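Local coordinates for protein ochratoxinase (Aspergillus niger, PDB 4C65) that hydrolyses ochratoxin A to ochratoxin alpha and L-phenylalanine, acting as a zinc-dependent carboxypeptidase of the amidohydrolase superfamily that prefers C-terminal aromatic residues, at residues L28-K33 and Y387-I392; V60-L65 and E360-A365; N368-V373 and P378-L383. All coordinates share one frame; numbering follows the deposited sequence.

Contact 1. Residues L28-K33 and Y387-I392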
ATOM      1  N   LEU A  28     -22.902  27.727 -50.747  1.00 21.15           N
ATOM      2  CA  LEU A  28     -23.219  27.201 -49.445  1.00 20.83           C
ATOM      3  C   LEU A  28     -23.431  28.357 -48.487  1.00 21.40           C
ATOM      4  O   LEU A  28     -22.644  29.313 -48.474  1.00 22.02           O
ATOM      5  CB  LEU A  28     -22.082  26.307 -48.954  1.00 19.73           C
ATOM      6  CG  LEU A  28     -22.299  25.635 -47.597  1.00 19.31           C
ATOM      7  CD1 LEU A  28     -21.706  24.231 -47.585  1.00 18.53           C
ATOM      8  CD2 LEU A  28     -21.700  26.481 -46.463  1.00 19.19           C
ATOM      9  N   VAL A  29     -24.477  28.273 -47.679  1.00 21.72           N
ATOM     10  CA  VAL A  29     -24.712  29.280 -46.669  1.00 22.70           C
ATOM     11  C   VAL A  29     -24.478  28.690 -45.277  1.00 22.27           C
ATOM     12  O   VAL A  29     -24.991  27.616 -44.955  1.00 21.80           O
ATOM     13  CB  VAL A  29     -26.135  29.831 -46.746  1.00 24.27           C
ATOM     14  CG1 VAL A  29     -26.366  30.858 -45.658  1.00 25.27           C
ATOM     15  CG2 VAL A  29     -26.390  30.447 -48.117  1.00 25.23           C
ATOM     16  N   ILE A  30     -23.707  29.410 -44.467  1.00 22.25           N
ATOM     17  CA  ILE A  30     -23.535  29.071 -43.066  1.00 22.20           C
ATOM     18  C   ILE A  30     -24.353  30.045 -42.231  1.00 23.39           C
ATOM     19  O   ILE A  30     -24.216  31.254 -42.374  1.00 23.94           O
ATOM     20  CB  ILE A  30     -22.056  29.176 -42.617  1.00 21.43           C
ATOM     21  CG1 ILE A  30     -21.178  28.229 -43.446  1.00 20.64           C
ATOM     22  CG2 ILE A  30     -21.929  28.850 -41.131  1.00 21.45           C
ATOM     23  CD1 ILE A  30     -19.685  28.311 -43.131  1.00 20.00           C
ATOM     24  N   SER A  31     -25.201  29.503 -41.362  1.00 23.76           N
ATOM     25  CA  SER A  31     -25.876  30.306 -40.346  1.00 25.15           C
ATOM     26  C   SER A  31     -25.422  29.803 -38.995  1.00 25.01           C
ATOM     27  O   SER A  31     -25.763  28.695 -38.612  1.00 23.96           O
ATOM     28  CB  SER A  31     -27.394  30.197 -40.478  1.00 26.25           C
ATOM     29  OG  SER A  31     -28.027  30.955 -39.471  1.00 27.80           O
ATOM     30  N   ASP A  32     -24.636  30.623 -38.295  1.00 25.84           N
ATOM     31  CA  ASP A  32     -24.053  30.263 -37.013  1.00 26.30           C
ATOM     32  C   ASP A  32     -23.241  28.983 -37.130  1.00 25.02           C
ATOM     33  O   ASP A  32     -22.243  28.978 -37.821  1.00 24.00           O
ATOM     34  CB  ASP A  32     -25.123  30.197 -35.923  1.00 28.04           C
ATOM     35  CG  ASP A  32     -25.691  31.566 -35.601  1.00 30.55           C
ATOM     36  OD1 ASP A  32     -24.924  32.539 -35.685  1.00 30.99           O
ATOM     37  OD2 ASP A  32     -26.891  31.675 -35.298  1.00 32.50           O
ATOM     38  N   LYS A  33     -23.661  27.895 -36.487  1.00 25.88           N
ATOM     39  CA  LYS A  33     -22.857  26.659 -36.456  1.00 24.77           C
ATOM     40  C   LYS A  33     -23.218  25.672 -37.525  1.00 23.19           C
ATOM     41  O   LYS A  33     -22.503  24.690 -37.712  1.00 21.52           O
ATOM     42  CB  LYS A  33     -23.002  25.991 -35.100  1.00 26.90           C
ATOM     43  CG  LYS A  33     -22.463  26.862 -33.978  1.00 29.17           C
ATOM     44  CD  LYS A  33     -22.861  26.364 -32.599  1.00 31.88           C
ATOM     45  CE  LYS A  33     -22.439  27.327 -31.501  1.00 35.01           C
ATOM     46  NZ  LYS A  33     -21.690  26.654 -30.399  1.00 36.26           N
ATOM     47  N   TYR A 387     -26.582  20.143 -41.412  1.00 21.99           N
ATOM     48  CA  TYR A 387     -25.350  19.546 -40.925  1.00 20.68           C
ATOM     49  C   TYR A 387     -24.418  20.597 -40.380  1.00 20.84           C
ATOM     50  O   TYR A 387     -24.547  21.791 -40.676  1.00 21.35           O
ATOM     51  CB  TYR A 387     -24.652  18.770 -42.038  1.00 20.10           C
ATOM     52  CG  TYR A 387     -25.271  17.425 -42.293  1.00 19.96           C
ATOM     53  CD1 TYR A 387     -26.636  17.301 -42.575  1.00 21.09           C
ATOM     54  CD2 TYR A 387     -24.499  16.281 -42.289  1.00 19.09           C
ATOM     55  CE1 TYR A 387     -27.208  16.070 -42.817  1.00 21.40           C
ATOM     56  CE2 TYR A 387     -25.061  15.051 -42.543  1.00 19.62           C
ATOM     57  CZ  TYR A 387     -26.407  14.957 -42.800  1.00 20.65           C
ATOM     58  OH  TYR A 387     -26.947  13.742 -43.038  1.00 21.68           O
ATOM     59  N   GLU A 388     -23.457  20.153 -39.572  1.00 20.76           N
ATOM     60  CA  GLU A 388     -22.528  21.072 -38.914  1.00 20.95           C
ATOM     61  C   GLU A 388     -21.615  21.736 -39.941  1.00 20.07           C
ATOM     62  O   GLU A 388     -21.167  21.103 -40.891  1.00 20.03           O
ATOM     63  CB  GLU A 388     -21.678  20.359 -37.866  1.00 21.63           C
ATOM     64  CG  GLU A 388     -22.468  19.786 -36.720  1.00 23.75           C
ATOM     65  CD  GLU A 388     -21.777  19.883 -35.376  1.00 26.43           C
ATOM     66  OE1 GLU A 388     -20.519  19.708 -35.250  1.00 28.18           O
ATOM     67  OE2 GLU A 388     -22.521  20.148 -34.415  1.00 30.00           O
ATOM     68  N   ALA A 389     -21.339  23.017 -39.730  1.00 19.60           N
ATOM     69  CA  ALA A 389     -20.545  23.822 -40.662  1.00 19.14           C
ATOM     70  C   ALA A 389     -19.059  23.586 -40.474  1.00 17.71           C
ATOM     71  O   ALA A 389     -18.330  24.468 -40.052  1.00 17.48           O
ATOM     72  CB  ALA A 389     -20.894  25.297 -40.508  1.00 19.93           C
ATOM     73  N   ASP A 390     -18.636  22.361 -40.783  1.00 16.70           N
ATOM     74  CA  ASP A 390     -17.220  21.982 -40.870  1.00 15.74           C
ATOM     75  C   ASP A 390     -16.900  21.885 -42.372  1.00 16.07           C
ATOM     76  O   ASP A 390     -17.336  20.942 -43.053  1.00 15.84           O
ATOM     77  CB  ASP A 390     -16.975  20.637 -40.200  1.00 14.77           C
ATOM     78  CG  ASP A 390     -17.133  20.682 -38.698  1.00 14.40           C
ATOM     79  OD1 ASP A 390     -17.594  21.729 -38.174  1.00 15.09           O
ATOM     80  OD2 ASP A 390     -16.753  19.704 -38.035  1.00 13.27           O
ATOM     81  N   VAL A 391     -16.227  22.910 -42.896  1.00 16.50           N
ATOM     82  CA  VAL A 391     -16.184  23.145 -44.338  1.00 17.05           C
ATOM     83  C   VAL A 391     -14.800  23.606 -44.672  1.00 17.35           C
ATOM     84  O   VAL A 391     -14.233  24.440 -43.957  1.00 17.45           O
ATOM     85  CB  VAL A 391     -17.221  24.226 -44.767  1.00 17.89           C
ATOM     86  CG1 VAL A 391     -17.218  24.428 -46.278  1.00 18.71           C
ATOM     87  CG2 VAL A 391     -18.619  23.861 -44.299  1.00 17.79           C
ATOM     88  N   ILE A 392     -14.236  23.068 -45.745  1.00 17.66           N
ATOM     89  CA  ILE A 392     -12.934  23.545 -46.199  1.00 18.22           C
ATOM     90  C   ILE A 392     -12.955  23.936 -47.673  1.00 19.44           C
ATOM     91  O   ILE A 392     -13.714  23.373 -48.475  1.00 19.17           O
ATOM     92  CB  ILE A 392     -11.809  22.526 -45.918  1.00 17.61           C
ATOM     93  CG1 ILE A 392     -12.031  21.204 -46.666  1.00 17.63           C
ATOM     94  CG2 ILE A 392     -11.700  22.281 -44.425  1.00 16.80           C
ATOM     95  CD1 ILE A 392     -10.837  20.262 -46.638  1.00 17.36           C
TER

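Contact 2. Residues V60-L65 and E360-A365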
ATOM      1  N   VAL A  60     -12.954  25.397 -55.012  1.00 21.37           N
ATOM      2  CA  VAL A  60     -13.464  24.102 -54.561  1.00 20.13           C
ATOM      3  C   VAL A  60     -13.883  24.151 -53.104  1.00 18.60           C
ATOM      4  O   VAL A  60     -13.128  24.622 -52.257  1.00 18.19           O
ATOM      5  CB  VAL A  60     -12.405  22.983 -54.740  1.00 20.29           C
ATOM      6  CG1 VAL A  60     -12.928  21.650 -54.229  1.00 19.42           C
ATOM      7  CG2 VAL A  60     -12.017  22.865 -56.207  1.00 21.99           C
ATOM      8  N   LEU A  61     -15.060  23.601 -52.822  1.00 17.61           N
ATOM      9  CA  LEU A  61     -15.561  23.505 -51.468  1.00 16.55           C
ATOM     10  C   LEU A  61     -15.972  22.065 -51.154  1.00 16.27           C
ATOM     11  O   LEU A  61     -16.533  21.370 -52.018  1.00 16.88           O
ATOM     12  CB  LEU A  61     -16.758  24.424 -51.288  1.00 16.57           C
ATOM     13  CG  LEU A  61     -17.101  24.837 -49.868  1.00 15.80           C
ATOM     14  CD1 LEU A  61     -16.102  25.847 -49.317  1.00 15.76           C
ATOM     15  CD2 LEU A  61     -18.515  25.413 -49.821  1.00 16.14           C
ATOM     16  N   MET A  62     -15.702  21.630 -49.928  1.00 15.52           N
ATOM     17  CA  MET A  62     -16.023  20.273 -49.495  1.00 15.40           C
ATOM     18  C   MET A  62     -16.147  20.209 -47.983  1.00 14.68           C
ATOM     19  O   MET A  62     -15.820  21.187 -47.283  1.00 14.56           O
ATOM     20  CB  MET A  62     -14.947  19.302 -49.991  1.00 16.07           C
ATOM     21  CG  MET A  62     -13.536  19.561 -49.475  1.00 16.04           C
ATOM     22  SD  MET A  62     -12.379  18.254 -49.959  1.00 16.96           S
ATOM     23  CE  MET A  62     -12.840  16.961 -48.798  1.00 16.36           C
ATOM     24  N   PRO A  63     -16.613  19.075 -47.457  1.00 14.49           N
ATOM     25  CA  PRO A  63     -16.626  18.943 -45.999  1.00 14.12           C
ATOM     26  C   PRO A  63     -15.242  18.896 -45.408  1.00 13.58           C
ATOM     27  O   PRO A  63     -14.295  18.449 -46.059  1.00 13.60           O
ATOM     28  CB  PRO A  63     -17.319  17.586 -45.757  1.00 14.44           C
ATOM     29  CG  PRO A  63     -17.932  17.205 -47.055  1.00 15.08           C
ATOM     30  CD  PRO A  63     -17.091  17.854 -48.108  1.00 15.21           C
ATOM     31  N   GLY A  64     -15.119  19.369 -44.176  1.00 13.36           N
ATOM     32  CA  GLY A  64     -13.876  19.176 -43.418  1.00 13.28           C
ATOM     33  C   GLY A  64     -13.533  17.686 -43.299  1.00 12.95           C
ATOM     34  O   GLY A  64     -14.428  16.847 -43.198  1.00 13.14           O
ATOM     35  N   LEU A  65     -12.242  17.377 -43.335  1.00 12.96           N
ATOM     36  CA  LEU A  65     -11.784  15.998 -43.381  1.00 13.24           C
ATOM     37  C   LEU A  65     -11.729  15.363 -41.996  1.00 13.05           C
ATOM     38  O   LEU A  65     -11.444  16.032 -41.008  1.00 12.75           O
ATOM     39  CB  LEU A  65     -10.410  15.940 -44.023  1.00 13.63           C
ATOM     40  CG  LEU A  65     -10.349  16.281 -45.505  1.00 14.24           C
ATOM     41  CD1 LEU A  65      -8.931  16.656 -45.891  1.00 14.58           C
ATOM     42  CD2 LEU A  65     -10.853  15.082 -46.313  1.00 14.96           C
ATOM     43  N   GLU A 360     -14.862   8.522 -54.113  1.00 23.41           N
ATOM     44  CA  GLU A 360     -15.103   7.533 -53.046  1.00 23.02           C
ATOM     45  C   GLU A 360     -14.155   7.716 -51.873  1.00 21.78           C
ATOM     46  O   GLU A 360     -14.556   7.572 -50.715  1.00 21.51           O
ATOM     47  CB  GLU A 360     -14.974   6.122 -53.588  1.00 24.11           C
ATOM     48  CG  GLU A 360     -16.155   5.681 -54.444  1.00 25.48           C
ATOM     49  CD  GLU A 360     -15.826   4.464 -55.309  1.00 27.31           C
ATOM     50  OE1 GLU A 360     -14.686   3.967 -55.314  1.00 27.91           O
ATOM     51  OE2 GLU A 360     -16.710   4.003 -56.046  1.00 29.51           O
ATOM     52  N   ALA A 361     -12.902   8.043 -52.173  1.00 21.64           N
ATOM     53  CA  ALA A 361     -11.907   8.299 -51.140  1.00 20.61           C
ATOM     54  C   ALA A 361     -12.332   9.456 -50.253  1.00 19.45           C
ATOM     55  O   ALA A 361     -12.244   9.378 -49.024  1.00 18.11           O
ATOM     56  CB  ALA A 361     -10.555   8.589 -51.762  1.00 21.26           C
ATOM     57  N   ILE A 362     -12.815  10.511 -50.881  1.00 19.76           N
ATOM     58  CA  ILE A 362     -13.309  11.672 -50.150  1.00 19.27           C
ATOM     59  C   ILE A 362     -14.517  11.331 -49.293  1.00 18.66           C
ATOM     60  O   ILE A 362     -14.619  11.796 -48.168  1.00 18.02           O
ATOM     61  CB  ILE A 362     -13.601  12.844 -51.103  1.00 20.14           C
ATOM     62  CG1 ILE A 362     -12.262  13.454 -51.565  1.00 20.52           C
ATOM     63  CG2 ILE A 362     -14.466  13.909 -50.428  1.00 19.70           C
ATOM     64  CD1 ILE A 362     -12.379  14.485 -52.664  1.00 21.56           C
ATOM     65  N   LYS A 363     -15.397  10.479 -49.809  1.00 19.54           N
ATOM     66  CA  LYS A 363     -16.571   9.989 -49.071  1.00 19.10           C
ATOM     67  C   LYS A 363     -16.151   9.245 -47.805  1.00 17.80           C
ATOM     68  O   LYS A 363     -16.707   9.433 -46.726  1.00 16.96           O
ATOM     69  CB  LYS A 363     -17.370   9.059 -49.975  1.00 20.54           C
ATOM     70  CG  LYS A 363     -18.634   8.519 -49.347  1.00 20.91           C
ATOM     71  CD  LYS A 363     -19.277   7.372 -50.096  1.00 22.37           C
ATOM     72  CE  LYS A 363     -20.537   7.053 -49.419  1.00 22.53           C
ATOM     73  NZ  LYS A 363     -21.710   6.644 -50.221  1.00 23.85           N
ATOM     74  N   ALA A 364     -15.132   8.418 -47.951  1.00 17.44           N
ATOM     75  CA  ALA A 364     -14.582   7.658 -46.828  1.00 16.49           C
ATOM     76  C   ALA A 364     -13.911   8.564 -45.780  1.00 15.31           C
ATOM     77  O   ALA A 364     -13.806   8.175 -44.615  1.00 14.86           O
ATOM     78  CB  ALA A 364     -13.592   6.617 -47.335  1.00 16.84           C
ATOM     79  N   ALA A 365     -13.477   9.753 -46.182  1.00 14.97           N
ATOM     80  CA  ALA A 365     -12.859  10.680 -45.243  1.00 14.31           C
ATOM     81  C   ALA A 365     -13.792  11.782 -44.754  1.00 13.72           C
ATOM     82  O   ALA A 365     -13.405  12.597 -43.917  1.00 13.26           O
ATOM     83  CB  ALA A 365     -11.631  11.295 -45.862  1.00 14.85           C
TER

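Contact 3. Residues N368-V373 and P378-L383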
ATOM      1  N   ASN A 368     -18.689   9.218 -44.529  1.00 14.45           N
ATOM      2  CA  ASN A 368     -18.723   7.949 -43.808  1.00 14.59           C
ATOM      3  C   ASN A 368     -18.054   8.037 -42.473  1.00 14.32           C
ATOM      4  O   ASN A 368     -18.334   7.253 -41.585  1.00 14.32           O
ATOM      5  CB  ASN A 368     -18.012   6.853 -44.597  1.00 14.96           C
ATOM      6  CG  ASN A 368     -18.815   6.363 -45.794  1.00 15.99           C
ATOM      7  OD1 ASN A 368     -20.005   6.627 -45.933  1.00 16.39           O
ATOM      8  ND2 ASN A 368     -18.141   5.641 -46.671  1.00 16.70           N
ATOM      9  N   ALA A 369     -17.152   8.999 -42.327  1.00 14.63           N
ATOM     10  CA  ALA A 369     -16.251   9.041 -41.177  1.00 14.20           C
ATOM     11  C   ALA A 369     -16.937   9.139 -39.808  1.00 14.20           C
ATOM     12  O   ALA A 369     -16.493   8.491 -38.858  1.00 14.36           O
ATOM     13  CB  ALA A 369     -15.263  10.161 -41.342  1.00 14.05           C
ATOM     14  N   PRO A 370     -18.004   9.940 -39.685  1.00 14.36           N
ATOM     15  CA  PRO A 370     -18.671   9.950 -38.385  1.00 14.05           C
ATOM     16  C   PRO A 370     -19.270   8.614 -37.921  1.00 14.03           C
ATOM     17  O   PRO A 370     -19.538   8.455 -36.725  1.00 13.33           O
ATOM     18  CB  PRO A 370     -19.772  11.003 -38.544  1.00 14.51           C
ATOM     19  CG  PRO A 370     -19.442  11.761 -39.778  1.00 14.77           C
ATOM     20  CD  PRO A 370     -18.629  10.863 -40.643  1.00 14.83           C
ATOM     21  N   LEU A 371     -19.478   7.670 -38.840  1.00 14.53           N
ATOM     22  CA  LEU A 371     -19.893   6.308 -38.455  1.00 14.68           C
ATOM     23  C   LEU A 371     -18.878   5.694 -37.494  1.00 13.98           C
ATOM     24  O   LEU A 371     -19.210   4.838 -36.663  1.00 13.96           O
ATOM     25  CB  LEU A 371     -20.054   5.402 -39.654  1.00 15.16           C
ATOM     26  CG  LEU A 371     -21.163   5.754 -40.642  1.00 15.92           C
ATOM     27  CD1 LEU A 371     -21.009   4.905 -41.890  1.00 16.31           C
ATOM     28  CD2 LEU A 371     -22.540   5.559 -40.021  1.00 16.25           C
ATOM     29  N   SER A 372     -17.659   6.213 -37.552  1.00 13.55           N
ATOM     30  CA  SER A 372     -16.586   5.782 -36.658  1.00 13.29           C
ATOM     31  C   SER A 372     -16.879   5.987 -35.174  1.00 13.14           C
ATOM     32  O   SER A 372     -16.221   5.341 -34.343  1.00 13.08           O
ATOM     33  CB  SER A 372     -15.267   6.474 -37.019  1.00 12.94           C
ATOM     34  OG  SER A 372     -15.256   7.846 -36.649  1.00 12.40           O
ATOM     35  N   VAL A 373     -17.808   6.899 -34.841  1.00 13.18           N
ATOM     36  CA  VAL A 373     -18.161   7.171 -33.436  1.00 13.10           C
ATOM     37  C   VAL A 373     -19.622   6.935 -33.158  1.00 13.54           C
ATOM     38  O   VAL A 373     -20.109   7.256 -32.083  1.00 13.41           O
ATOM     39  CB  VAL A 373     -17.735   8.581 -32.970  1.00 12.94           C
ATOM     40  CG1 VAL A 373     -16.235   8.764 -33.165  1.00 12.65           C
ATOM     41  CG2 VAL A 373     -18.498   9.664 -33.697  1.00 12.93           C
ATOM     42  N   PRO A 378     -22.522  13.970 -34.437  1.00 16.94           N
ATOM     43  CA  PRO A 378     -23.568  14.877 -34.864  1.00 17.57           C
ATOM     44  C   PRO A 378     -23.848  14.643 -36.366  1.00 17.68           C
ATOM     45  O   PRO A 378     -23.227  13.773 -36.982  1.00 17.52           O
ATOM     46  CB  PRO A 378     -22.969  16.258 -34.592  1.00 17.50           C
ATOM     47  CG  PRO A 378     -21.499  16.065 -34.667  1.00 17.09           C
ATOM     48  CD  PRO A 378     -21.231  14.654 -34.231  1.00 16.70           C
ATOM     49  N   LEU A 379     -24.778  15.396 -36.939  1.00 17.92           N
ATOM     50  CA  LEU A 379     -24.932  15.426 -38.383  1.00 18.19           C
ATOM     51  C   LEU A 379     -23.778  16.218 -38.940  1.00 16.94           C
ATOM     52  O   LEU A 379     -23.775  17.427 -38.840  1.00 17.27           O
ATOM     53  CB  LEU A 379     -26.269  16.073 -38.783  1.00 19.52           C
ATOM     54  CG  LEU A 379     -27.521  15.245 -38.456  1.00 20.60           C
ATOM     55  CD1 LEU A 379     -28.756  15.997 -38.928  1.00 22.10           C
ATOM     56  CD2 LEU A 379     -27.464  13.850 -39.089  1.00 20.61           C
ATOM     57  N   THR A 380     -22.798  15.530 -39.503  1.00 16.02           N
ATOM     58  CA  THR A 380     -21.629  16.172 -40.040  1.00 15.84           C
ATOM     59  C   THR A 380     -20.974  15.323 -41.131  1.00 16.02           C
ATOM     60  O   THR A 380     -21.475  14.274 -41.494  1.00 16.16           O
ATOM     61  CB  THR A 380     -20.630  16.500 -38.917  1.00 15.26           C
ATOM     62  OG1 THR A 380     -19.613  17.364 -39.414  1.00 15.01           O
ATOM     63  CG2 THR A 380     -19.972  15.234 -38.352  1.00 14.70           C
ATOM     64  N   GLY A 381     -19.879  15.813 -41.705  1.00 16.21           N
ATOM     65  CA  GLY A 381     -19.186  15.083 -42.766  1.00 16.34           C
ATOM     66  C   GLY A 381     -19.821  15.190 -44.149  1.00 17.35           C
ATOM     67  O   GLY A 381     -19.325  14.578 -45.098  1.00 16.83           O
ATOM     68  N   GLN A 382     -20.854  16.021 -44.279  1.00 17.73           N
ATOM     69  CA  GLN A 382     -21.435  16.343 -45.567  1.00 19.03           C
ATOM     70  C   GLN A 382     -21.841  17.811 -45.677  1.00 20.19           C
ATOM     71  O   GLN A 382     -22.227  18.432 -44.679  1.00 19.69           O
ATOM     72  CB  GLN A 382     -22.685  15.525 -45.806  1.00 19.44           C
ATOM     73  CG  GLN A 382     -22.435  14.052 -45.850  1.00 18.78           C
ATOM     74  CD  GLN A 382     -23.721  13.311 -46.111  1.00 19.42           C
ATOM     75  OE1 GLN A 382     -24.363  13.494 -47.120  1.00 19.84           O
ATOM     76  NE2 GLN A 382     -24.064  12.426 -45.197  1.00 19.32           N
ATOM     77  N   LEU A 383     -21.726  18.358 -46.893  1.00 21.56           N
ATOM     78  CA  LEU A 383     -22.186  19.709 -47.171  1.00 22.80           C
ATOM     79  C   LEU A 383     -23.670  19.597 -47.507  1.00 23.97           C
ATOM     80  O   LEU A 383     -24.044  19.469 -48.672  1.00 24.75           O
ATOM     81  CB  LEU A 383     -21.383  20.377 -48.306  1.00 23.52           C
ATOM     82  CG  LEU A 383     -19.879  20.584 -48.091  1.00 23.30           C
ATOM     83  CD1 LEU A 383     -19.340  21.507 -49.166  1.00 24.27           C
ATOM     84  CD2 LEU A 383     -19.521  21.140 -46.707  1.00 22.59           C
TER

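Contact 1. Residues L28-K33 and Y387-I392
The flat groups that meet are the carbonyl of Lys33 and the peptide joining Glu388 to Ala389. The methyl of Ala389 sits over one face of the Lys33 carbonyl, and the N-H of Ala389, tilted 22° from the carbonyl plane, comes to Lys33 O from that same side. This joins a hairpin turn to an inverse gamma turn, probably in the small beta-sandwich domain: Asp32 and Lys33 have the backbone angles of a type II' turn between strands 26-31 and 34-38, while Ala389 is the centre of the gamma turn that leads into strand 391-394. The cross-link is short and nearly straight, Ala389 N to Lys33 O being 2.9 Å with an N-H...O angle of 162°. On the gamma-turn side, Asp390 N reaches back to Glu388 O at 2.8 Å, a weak bond that closes the turn around the residue donating to the hairpin.

Beside this polar link the contact is apolar. Ile30 carries CG2 anti to its backbone N and CG1 beside it (chi1 -60°), which brings CG2 to 3.8 Å from Ala389 CB, while Ile30 CD1 comes no nearer than 4.2 Å to Ala389 CB. Further along the strand Leu28 and Val391 face each other more loosely, Leu28 CD1 lying 4.5 Å from Val391 CG2. Both rest on Leu61 of strand 60-67, and Trp415 of strand 411-416 touches Ile30 and Val391, so the hydrophobic side of the contact is lined by neighbouring strands of the same mixed sheet. The Lys33 side chain, by contrast, leads away from Ala389 at an exposed position, leaving the backbone oxygen to do the binding. Ala389 CB stands steeply above the carbonyl plane, 3.3 Å from Lys33 O.

Contact 2. Residues V60-L65 and E360-A365
This is a buried strand-to-helix contact whose side-chain part is apolar: strand 60-67 meets helix 358-365, with the side chains of Met62 and Leu65 set against those of Ile362 and Ala365. Two separate touches carry it. The first is end to branch: Met62 CE lies 3.8 Å from Ile362 CG2, the two side chains running obliquely across each other. Met62 has CG between its backbone N and carbonyl carbon (chi1 61°), and the bend about the CG-SD bond (chi3 -77°) turns the terminal methyl toward the helix. Ile362 offers its short branch, with CG2 anti to the backbone N.

The second touch is a leucine branch on a small residue. Leu65 starts off to the side of the helix, but its end comes nearer and brings CD2 to 3.9 Å from Ala365 CB. The backbones are close here too, with Leu65 and Ala365 the nearest CA pair at 5.7 Å and Ala365 O 3.8 Å from Leu65 C. Within the helix, Ala364 N bonds to Glu360 O at 2.9 Å, whereas the bonds made by Ala365 N are weak.

Both sides are backed by further packing. Phe405 touches Met62 and Leu65 alike, and Ala365 also meets Leu347 of helix 344-354, which borders Ala361 as well. On another face of the helix Lys363 forms a salt bridge with Asp19. Strand 60-67 runs on toward the zinc ligands His69 and His71, and the side chain of Ala365 lies about 12 Å from that of His69. A late helix packed behind the strand that leads to the first pair of metal-binding histidines is consistent with the closure of the twisted TIM barrel of a metal-dependent amidohydrolase.

Contact 3. Residues N368-V373 and P378-L383
Pro370 turns its ring toward Thr380 and touches it through a single atom, CG, which faces both the backbone and the side chain of the threonine. Pro370 CG is 3.7 Å from Thr380 O and 3.8 Å from Thr380 CG2, with the ring and the threonine side chain set obliquely. The rotation of Thr380 decides which branch is presented: OG1 stands anti to the backbone N (chi1 -168°), leaving CG2 between N and the carbonyl carbon and directed at the ring. The hydroxyl is thereby turned off the proline, Thr380 OG1 lying 5.6 Å from Pro370 CG. Next along the chain Gly381 has a positive phi of 79°, and its CA, 4.5 Å from Pro370 CG, turns just a hydrogen toward the ring, which lets the loop pass close by.

Pro370 itself is held in a 3-10 segment that begins at Ala369. Its oxygen accepts from Val373 N, and the preceding carbonyl, that of Ala369, is gripped twice by Ser372. Ser372 N is 2.9 Å from Ala369 O, and Ser372 OG donates to the same oxygen from 2.6 Å, almost in line with the C=O bond. The serine reaches back this way because its OG is folded between N and the carbonyl carbon (chi1 73°). That hydroxyl is thus satisfied within the turn, and the turn offers an apolar ring to the partner loop.

Both segments belong to the linker between helix 358-365 and strand 391-394. Trp66 of strand 60-67 touches Pro370 and Thr380 together and also meets Ala369 and Ser372. Tyr137 of strand 135-138 contacts both Val373 and Pro378, and Asn368 ND2 is hydrogen-bonded to Ile331 O of strand 331-332.

In the fold
Contact 1 is partly exposed and pairs a backbone hydrogen bond with a small apolar patch, whereas contacts 2 and 3 are buried and cross by packing alone. Contacts 1 and 2 share one sheet: strands 391-394 and 60-67 are antiparallel neighbours, probably bonded from Ile392 N to Met62 O and from Gly64 N to Asp390 O. Contact 3 bridges the chain between them. It follows soon after helix 358-365, with a probable bond from Asn368 N to Lys363 O, and its second segment meets contact 1 where Glu388 N probably bonds Leu379 O. Methyl-rich side chains thus join strand to helix, a proline ring joins loop to loop, and backbone groups join turn to turn.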